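Local coordinates for protein TetR-family transcriptional regulator (Pectobacterium atrosepticum, PDB 2HYT) that probably binds DNA through an N-terminal helix-turn-helix motif and regulates transcription, as members of the TetR family generally do, at residues A77-A82 / R90-A95. Residues are numbered along the deposited sequence; the frame is centred on the assembly and turned at random.
With EDO (1,2-ethanediol), chain B.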
loop_
_atom_site.group_PDB
_atom_site.type_symbol
_atom_site.label_atom_id
_atom_site.label_comp_id
_atom_site.label_asym_id
_atom_site.label_seq_id
_atom_site.Cartn_x
_atom_site.Cartn_y
_atom_site.Cartn_z
ATOM N N ALA A 77 6.062 19.549 -9.900
ATOM C CA ALA A 77 7.021 20.601 -10.238
ATOM C C ALA A 77 8.431 20.109 -10.550
ATOM O O ALA A 77 9.139 20.703 -11.362
ATOM C CB ALA A 77 7.077 21.638 -9.158
ATOM N N ILE A 78 8.874 19.050 -9.887
ATOM C CA ILE A 78 10.170 18.487 -10.179
ATOM C C ILE A 78 10.203 18.006 -11.618
ATOM O O ILE A 78 11.163 18.293 -12.362
ATOM C CB ILE A 78 10.508 17.334 -9.200
ATOM C CG1 ILE A 78 10.737 17.864 -7.794
ATOM C CG2 ILE A 78 11.709 16.517 -9.738
ATOM C CD1 ILE A 78 10.834 16.762 -6.699
ATOM N N SER A 79 9.188 17.259 -12.062
ATOM C CA SER A 79 9.302 16.723 -13.436
ATOM C C SER A 79 8.964 17.796 -14.472
ATOM O O SER A 79 9.486 17.782 -15.605
ATOM C CB SER A 79 8.490 15.436 -13.620
ATOM O OG SER A 79 7.213 15.544 -13.063
ATOM N N ASP A 80 8.165 18.775 -14.082
ATOM C CA ASP A 80 7.823 19.881 -14.990
ATOM C C ASP A 80 9.046 20.748 -15.307
ATOM O O ASP A 80 9.189 21.230 -16.427
ATOM C CB ASP A 80 6.746 20.765 -14.401
ATOM C CG ASP A 80 5.352 20.193 -14.553
ATOM O OD1 ASP A 80 5.161 19.200 -15.286
ATOM O OD2 ASP A 80 4.452 20.818 -13.969
ATOM N N THR A 81 9.920 20.920 -14.322
ATOM C CA THR A 81 11.020 21.861 -14.425
ATOM C C THR A 81 12.267 21.192 -14.942
ATOM O O THR A 81 13.261 21.863 -15.249
ATOM C CB THR A 81 11.322 22.514 -13.067
ATOM O OG1 THR A 81 11.788 21.554 -12.119
ATOM C CG2 THR A 81 10.097 23.102 -12.518
ATOM N N ALA A 82 12.232 19.872 -15.056
ATOM C CA ALA A 82 13.398 19.118 -15.454
ATOM C C ALA A 82 13.923 19.488 -16.813
ATOM O O ALA A 82 13.153 19.658 -17.759
ATOM C CB ALA A 82 13.095 17.630 -15.406
ATOM N N ARG A 90 13.598 10.360 -12.295
ATOM C CA ARG A 90 14.412 9.788 -11.175
ATOM C C ARG A 90 14.353 10.723 -9.985
ATOM O O ARG A 90 14.198 10.280 -8.851
ATOM C CB ARG A 90 15.866 9.581 -11.586
ATOM C CG ARG A 90 16.040 8.445 -12.604
ATOM C CD ARG A 90 17.519 8.263 -13.033
ATOM N NE ARG A 90 18.441 8.237 -11.912
ATOM C CZ ARG A 90 19.723 8.581 -11.952
ATOM N NH1 ARG A 90 20.292 8.972 -13.084
ATOM N NH2 ARG A 90 20.446 8.531 -10.838
ATOM N N CYS A 91 14.507 12.016 -10.234
ATOM C CA CYS A 91 14.509 12.996 -9.160
ATOM C C CYS A 91 13.174 13.046 -8.428
ATOM O O CYS A 91 13.157 13.146 -7.225
ATOM C CB CYS A 91 14.845 14.360 -9.721
ATOM S SG CYS A 91 15.025 15.596 -8.484
ATOM N N ARG A 92 12.080 12.959 -9.182
ATOM C CA ARG A 92 10.742 12.949 -8.611
ATOM C C ARG A 92 10.537 11.697 -7.731
ATOM O O ARG A 92 10.017 11.774 -6.586
ATOM C CB ARG A 92 9.721 12.974 -9.716
ATOM C CG ARG A 92 8.313 12.881 -9.255
ATOM C CD ARG A 92 7.374 13.232 -10.369
ATOM N NE ARG A 92 6.042 12.697 -10.121
ATOM C CZ ARG A 92 4.977 13.005 -10.842
ATOM N NH1 ARG A 92 5.056 13.868 -11.846
ATOM N NH2 ARG A 92 3.812 12.436 -10.526
ATOM N N CYS A 93 10.933 10.547 -8.269
ATOM C CA CYS A 93 10.837 9.313 -7.499
ATOM C C CYS A 93 11.683 9.374 -6.213
ATOM O O CYS A 93 11.195 9.010 -5.115
ATOM C CB CYS A 93 11.209 8.090 -8.329
ATOM S SG CYS A 93 10.096 7.713 -9.691
ATOM N N ARG A 94 12.922 9.846 -6.318
ATOM C CA ARG A 94 13.765 9.981 -5.121
ATOM C C ARG A 94 13.164 10.966 -4.114
ATOM O O ARG A 94 13.227 10.761 -2.908
ATOM C CB ARG A 94 15.147 10.446 -5.504
ATOM C CG ARG A 94 15.962 9.390 -6.209
ATOM C CD ARG A 94 17.451 9.795 -6.293
ATOM N NE ARG A 94 17.650 11.087 -6.964
ATOM C CZ ARG A 94 17.968 11.246 -8.252
ATOM N NH1 ARG A 94 18.140 10.211 -9.062
ATOM N NH2 ARG A 94 18.121 12.472 -8.726
ATOM N N ALA A 95 12.598 12.056 -4.628
ATOM C CA ALA A 95 12.009 13.091 -3.772
ATOM C C ALA A 95 10.848 12.555 -2.921
ATOM O O ALA A 95 10.694 12.902 -1.737
ATOM C CB ALA A 95 11.574 14.278 -4.617
HETATM C C1 EDO B . 5.899 10.092 -6.994
HETATM O O1 EDO B . 5.314 11.083 -7.867
HETATM C C2 EDO B . 4.773 9.184 -6.489
HETATM O O2 EDO B . 4.265 8.339 -7.557
#
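Arg92 reaches from one helix to Ile78 and Ser79 on the helix before it. Arg92 CB lies 4.1 Å from Ile78 CG2, a methyl that also packs on Cys91 SG at 3.7 Å. CG stands anti to the backbone N (chi1 176°), and the chain stays extended as far as NE, carrying CD past Ser79 OG. At the tip, Arg92 NH1 donates to Ser79 OG over 3.0 Å, with the oxygen only 1° out of the guanidinium plane; a small hydroxyl suits this place because it can accept the bond without holding the helices apart. Arginine suits its own: a long aliphatic stem passes Ile78, and several N-H groups serve different partners. Arg92 NE gives a fairly straight hydrogen bond to an ethanediol, probably from the crystallisation liquor, and Arg92 NH2 hydrogen-bonds Ser131 OG. Branched Ile78 divides its contacts, for its CD1 meets Ala95 CB at 3.3 Å, tighter than ordinary van der Waals contact; alanine offers just that methyl. The two segments run nearly antiparallel, at 165°, as successive helices joined by a short connection. Helix 122-141 touches both, Leu135 meeting Ser79 and Arg92, within the all-helical C-terminal domain characteristic of TetR regulators.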